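PDB 3TC1: octaprenyl Pyrophosphate Synthase from Helicobacter pylori, which catalyses successive trans condensations of isopentenyl pyrophosphate with an allylic pyrophosphate, lengthening the isoprenoid chain to the C40 product octaprenyl pyrophosphate. Local coordinates for the interface of chains A and B. Residues are numbered along the deposited sequence; one frame, centred on the assembly and turned at random. Chains: chain A/B, Octaprenyl Pyrophosphate Synthase.

Contact 1: the interface of chains A and B. Residues chain A 132, 135-136; chain B 20, 25, 107, 110-111.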
# COMPACT_ATOMS: atom_id res chain seq x y z
N LEU A 132 -4.72 -0.70 -8.53
CA LEU A 132 -4.14 -1.98 -8.89
C LEU A 132 -3.38 -1.85 -10.20
O LEU A 132 -2.25 -2.32 -10.33
CB LEU A 132 -5.24 -3.04 -9.05
CG LEU A 132 -4.77 -4.40 -9.59
CD1 LEU A 132 -3.68 -4.98 -8.69
CD2 LEU A 132 -5.95 -5.35 -9.69
N SER A 135 -0.18 0.22 -9.94
CA SER A 135 0.87 -0.49 -9.22
C SER A 135 1.47 -1.52 -10.19
O SER A 135 2.67 -1.78 -10.17
CB SER A 135 0.30 -1.17 -7.97
OG SER A 135 -0.10 -0.18 -7.03
N ARG A 136 0.62 -2.09 -11.03
CA ARG A 136 1.09 -3.04 -12.04
C ARG A 136 1.98 -2.27 -13.00
O ARG A 136 3.00 -2.76 -13.46
CB ARG A 136 -0.09 -3.63 -12.81
CG ARG A 136 0.33 -4.59 -13.92
CD ARG A 136 -0.87 -5.21 -14.61
NE ARG A 136 -1.59 -4.24 -15.44
CZ ARG A 136 -2.84 -4.41 -15.87
NH1 ARG A 136 -3.51 -5.51 -15.54
NH2 ARG A 136 -3.41 -3.49 -16.63
N ILE B 20 -4.53 -10.52 -12.40
CA ILE B 20 -3.86 -9.25 -12.61
C ILE B 20 -3.19 -9.27 -13.99
O ILE B 20 -2.87 -8.23 -14.56
CB ILE B 20 -2.82 -8.99 -11.50
CG1 ILE B 20 -3.52 -9.01 -10.14
CG2 ILE B 20 -2.15 -7.64 -11.71
CD1 ILE B 20 -2.60 -8.79 -8.96
N ILE B 25 4.50 -9.79 -12.24
CA ILE B 25 3.93 -10.01 -10.93
C ILE B 25 3.92 -11.50 -10.61
O ILE B 25 4.14 -11.89 -9.47
CB ILE B 25 2.51 -9.39 -10.84
CG1 ILE B 25 2.63 -7.86 -10.77
CG2 ILE B 25 1.77 -9.93 -9.62
CD1 ILE B 25 1.31 -7.11 -10.84
N VAL B 107 -0.01 -3.87 -4.69
CA VAL B 107 -0.78 -4.74 -5.57
C VAL B 107 -1.66 -5.65 -4.71
O VAL B 107 -2.85 -5.83 -4.99
CB VAL B 107 0.15 -5.61 -6.43
CG1 VAL B 107 -0.63 -6.80 -7.00
CG2 VAL B 107 0.74 -4.78 -7.57
N SER B 110 -4.41 -3.37 -3.07
CA SER B 110 -5.44 -2.91 -4.01
C SER B 110 -6.32 -4.04 -4.56
O SER B 110 -7.54 -3.88 -4.66
CB SER B 110 -4.81 -2.10 -5.15
OG SER B 110 -3.74 -2.79 -5.77
N LYS B 111 -5.72 -5.17 -4.90
CA LYS B 111 -6.50 -6.30 -5.40
C LYS B 111 -7.43 -6.76 -4.29
O LYS B 111 -8.60 -7.08 -4.54
CB LYS B 111 -5.58 -7.46 -5.83
CG LYS B 111 -6.32 -8.73 -6.27
CD LYS B 111 -7.27 -8.49 -7.45
CE LYS B 111 -7.98 -9.78 -7.86
NZ LYS B 111 -9.00 -9.60 -8.94
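A:Arg136 and the loop residue B:Ile20 make the directional link of this helix-against-helix dimer patch. The guanidinium nitrogen NH1 of A:Arg136 donates a hydrogen bond of 3.0 Å to the backbone O of B:Ile20. The oxygen lies close to the guanidinium plane, at its edge, while the donor is tilted 22° from the carbonyl plane; the bond is moderately bent, 147° at the hydrogen. A turn at chi3 (71°) in an otherwise extended arginine carries the head group round to this carbonyl.

The hydroxyl of B:Ser110 touches the backbone of A:Leu132 by van der Waals contact, its OG 3.2 Å from the leucine CA. It also makes a weak hydrogen bond to B:Val107 O within its own helix. Apolar contact surrounds these groups. One methyl of A:Leu132, CD1, meets CG1 of B:Val107 at 3.9 Å and CD1 of B:Ile20 at 4.0 Å; its other methyl, CD2, runs beside the aliphatic part of B:Lys111. The second branch of B:Val107, CG2, touches CB of A:Ser135 at 3.7 Å. B:Ile25 crosses the arginine stem at about a right angle.

In the all-helical fold, helix 121-144 of chain A thus packs against helix 92-116 of chain B, flanked by the loop at B:Ile20 and helix 23-29.

Contact 2: the interface of chains A and B. Residues chain A 113-114, 117-118; chain B 121, 124-125, 128.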
# COMPACT_ATOMS: atom_id res chain seq x y z
N PHE A 113 -8.96 4.68 1.00
CA PHE A 113 -9.78 3.50 0.79
C PHE A 113 -10.89 3.38 1.84
O PHE A 113 -11.98 2.92 1.54
CB PHE A 113 -8.92 2.22 0.79
CG PHE A 113 -8.07 2.06 -0.44
CD1 PHE A 113 -8.59 2.30 -1.71
CD2 PHE A 113 -6.74 1.64 -0.34
CE1 PHE A 113 -7.82 2.12 -2.85
CE2 PHE A 113 -5.96 1.45 -1.49
CZ PHE A 113 -6.50 1.70 -2.74
N PHE A 114 -10.61 3.79 3.07
CA PHE A 114 -11.63 3.72 4.11
C PHE A 114 -12.80 4.61 3.73
O PHE A 114 -13.96 4.20 3.80
CB PHE A 114 -11.07 4.18 5.47
CG PHE A 114 -12.12 4.26 6.55
CD1 PHE A 114 -12.77 3.12 7.00
CD2 PHE A 114 -12.49 5.50 7.07
CE1 PHE A 114 -13.78 3.20 7.96
CE2 PHE A 114 -13.50 5.59 8.04
CZ PHE A 114 -14.15 4.43 8.48
N SER A 117 -14.80 3.38 0.93
CA SER A 117 -15.69 2.30 1.39
C SER A 117 -17.13 2.75 1.48
O SER A 117 -18.06 1.94 1.39
CB SER A 117 -15.29 1.83 2.79
OG SER A 117 -14.20 0.93 2.77
N LYS A 118 -17.31 4.04 1.67
CA LYS A 118 -18.63 4.63 1.82
C LYS A 118 -19.24 5.13 0.53
O LYS A 118 -20.34 5.67 0.54
CB LYS A 118 -18.54 5.81 2.79
CG LYS A 118 -17.70 5.54 4.02
CD LYS A 118 -17.60 6.77 4.88
CE LYS A 118 -16.74 6.51 6.09
NZ LYS A 118 -16.39 7.80 6.75
N GLU B 121 -20.66 -2.49 2.70
CA GLU B 121 -20.05 -1.41 3.46
C GLU B 121 -19.58 -1.72 4.88
O GLU B 121 -18.51 -1.26 5.29
CB GLU B 121 -21.01 -0.22 3.50
CG GLU B 121 -20.43 0.99 4.20
CD GLU B 121 -21.39 2.16 4.20
OE1 GLU B 121 -22.53 2.00 4.70
OE2 GLU B 121 -21.02 3.24 3.69
N ALA B 124 -16.48 -3.88 4.50
CA ALA B 124 -15.47 -3.08 3.80
C ALA B 124 -14.87 -2.02 4.73
O ALA B 124 -13.67 -1.78 4.69
CB ALA B 124 -16.08 -2.41 2.57
N GLN B 125 -15.70 -1.40 5.55
CA GLN B 125 -15.21 -0.37 6.46
C GLN B 125 -14.42 -0.95 7.63
O GLN B 125 -13.42 -0.38 8.05
CB GLN B 125 -16.37 0.47 7.00
CG GLN B 125 -17.00 1.36 5.94
CD GLN B 125 -17.91 2.41 6.54
OE1 GLN B 125 -18.56 3.17 5.81
NE2 GLN B 125 -17.96 2.48 7.86
N SER B 128 -11.01 -2.06 5.99
CA SER B 128 -10.20 -0.95 5.49
C SER B 128 -9.73 -0.09 6.66
O SER B 128 -8.63 0.47 6.63
CB SER B 128 -10.97 -0.11 4.44
OG SER B 128 -12.09 0.56 4.98
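With OG of A:Ser117 beside its own backbone N (chi1 -81°) and OG of B:Ser128 held between its backbone N and carbonyl carbon (chi1 65°), the two hydroxyls meet across the dimer interface. They are hydrogen-bonded at 3.1 Å, with no donor assigned. Each is also tied to its own chain: A:Ser117 OG donates to A:Phe113 O at 3.2 Å, and B:Ser128 OG donates to B:Ala124 O at 2.8 Å. Since a hydroxyl carries one proton, these bonds cannot all be made at once; one proton pattern may prevail, or the pair may alternate between patterns. A weak bond from A:Ser117 OG to B:Ala124 O offers a further option.

Beside this polar knot, B:Gln125 spreads over the end of the partner's helix 100-116 and the loop that follows. Its CG packs on CB of A:Ser117 at 3.6 Å. The ring of A:Phe114 comes in edge-on to the glutamine backbone, with B:Gln125 O in the ring plane and 3.6 Å from CE1. Ring and side-chain amide are turned 63° apart, so they do not stack. The extended aliphatic chain of A:Lys118 crosses the glutamine at about a right angle, its CE lying 3.8 Å from the amide oxygen OE1 of B:Gln125.

Contact 3: the interface of chains A and B. Residues chain A 76-77, 79-80, 138, 142; chain B 99, 103.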
# COMPACT_ATOMS: atom_id res chain seq x y z
N HIS A 76 5.19 6.26 -2.90
CA HIS A 76 5.76 4.93 -3.15
C HIS A 76 6.66 4.91 -4.34
O HIS A 76 7.60 4.14 -4.44
CB HIS A 76 4.65 3.88 -3.29
CG HIS A 76 4.04 3.55 -1.97
ND1 HIS A 76 3.16 2.50 -1.77
CD2 HIS A 76 4.24 4.10 -0.76
CE1 HIS A 76 2.87 2.42 -0.49
NE2 HIS A 76 3.52 3.39 0.15
N ASP A 77 6.39 5.83 -5.23
CA ASP A 77 7.20 5.92 -6.44
C ASP A 77 8.58 6.47 -6.23
O ASP A 77 9.51 6.17 -6.95
CB ASP A 77 6.50 6.74 -7.50
CG ASP A 77 6.22 5.92 -8.73
OD1 ASP A 77 7.08 5.89 -9.63
OD2 ASP A 77 5.14 5.28 -8.75
N VAL A 79 10.37 5.79 -3.77
CA VAL A 79 11.19 4.76 -3.16
C VAL A 79 12.08 4.19 -4.27
O VAL A 79 13.18 3.70 -4.02
CB VAL A 79 10.30 3.64 -2.56
CG1 VAL A 79 11.16 2.50 -2.04
CG2 VAL A 79 9.44 4.20 -1.45
N ILE A 80 11.55 4.27 -5.50
CA ILE A 80 12.18 3.82 -6.74
C ILE A 80 13.06 2.56 -6.68
O ILE A 80 14.25 2.61 -6.36
CB ILE A 80 12.98 4.98 -7.39
CG1 ILE A 80 12.36 6.32 -6.97
CG2 ILE A 80 12.97 4.84 -8.91
CD1 ILE A 80 12.41 7.42 -8.01
N GLU A 138 3.83 0.38 -12.40
CA GLU A 138 5.13 0.66 -11.76
C GLU A 138 6.06 -0.51 -11.89
O GLU A 138 7.22 -0.39 -12.23
CB GLU A 138 4.93 0.99 -10.26
CG GLU A 138 4.31 2.34 -10.02
CD GLU A 138 5.17 3.47 -10.52
OE1 GLU A 138 6.38 3.41 -10.22
OE2 GLU A 138 4.62 4.40 -11.19
N VAL A 142 9.70 -1.00 -13.97
CA VAL A 142 10.97 -1.46 -13.44
C VAL A 142 11.54 -2.63 -14.23
O VAL A 142 12.70 -2.60 -14.64
CB VAL A 142 10.84 -1.85 -11.95
CG1 VAL A 142 12.11 -2.56 -11.48
CG2 VAL A 142 10.63 -0.61 -11.12
N PHE B 99 11.78 -1.26 -4.05
CA PHE B 99 10.72 -0.76 -4.90
C PHE B 99 9.70 -1.83 -5.29
O PHE B 99 8.49 -1.60 -5.20
CB PHE B 99 11.30 -0.15 -6.18
CG PHE B 99 10.30 0.64 -6.98
CD1 PHE B 99 9.90 1.90 -6.56
CD2 PHE B 99 9.74 0.11 -8.14
CE1 PHE B 99 8.96 2.63 -7.28
CE2 PHE B 99 8.80 0.84 -8.87
CZ PHE B 99 8.42 2.10 -8.44
N MET B 103 5.79 -2.06 -4.24
CA MET B 103 4.73 -2.10 -5.24
C MET B 103 3.93 -3.39 -5.14
O MET B 103 2.71 -3.37 -5.28
CB MET B 103 5.29 -1.96 -6.66
CG MET B 103 5.76 -0.56 -7.03
SD MET B 103 4.49 0.71 -6.80
CE MET B 103 5.39 1.86 -5.82
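The backbone oxygen of A:His76 is met by two groups of the partner subunit: ring carbon CE1 of B:Phe99 at 3.5 Å and methyl CE of B:Met103, also at 3.5 Å. Both are van der Waals contacts, and they illustrate how a dimer can press apolar side chains against the backbone of an active-site element. A:His76 directly precedes A:Asp77, which opens the DDXXD motif, the aspartate-rich sequence through which this family binds magnesium ions and the allylic pyrophosphate.

B:Phe99 is the side chain that enters the partner. With CG anti to the backbone N (chi1 -168°), its ring reaches between helix 121-144 and the end of helix 53-78 of chain A. CB of A:Glu138 lies 4.1 Å from CZ at the far end of the ring. The carboxylate of A:Glu138, CG2 of A:Val142 and poorly ordered A:Ile80 also border the ring, but they are modelled too close to it and their detail is doubtful. Within chain B, CG of B:Met103 lies over one face of the ring near its rim, 3.8 Å above the plane, lending it some support from within its own chain.

The methionine, bent at chi2 and chi3, bridges two helices of chain A. Its sulfur SD lies 3.5 Å from CB of A:Glu138, while its CE meets CB of A:His76 at 3.3 Å. On the motif side, CA of A:Asp77 lies at the ring edge, 3.8 Å from CE1 of B:Phe99.

Contact 1 lies about 13 Å from contact 3 and 18 Å from contact 2, while contacts 2 and 3 are about 25 Å apart, all measured between C-alpha centres. Helix 121-144 of chain A faces helix 92-116 of chain B in contacts 1 and 3; in contact 2 the roles of the chains are exchanged. The same pair of helices therefore recurs in all three contacts of a two-fold interface, consistent with the homodimers usual in this family. Contact 3 carries the interface to the aspartate-rich motif, suggesting that dimer formation may help to shape the catalytic site.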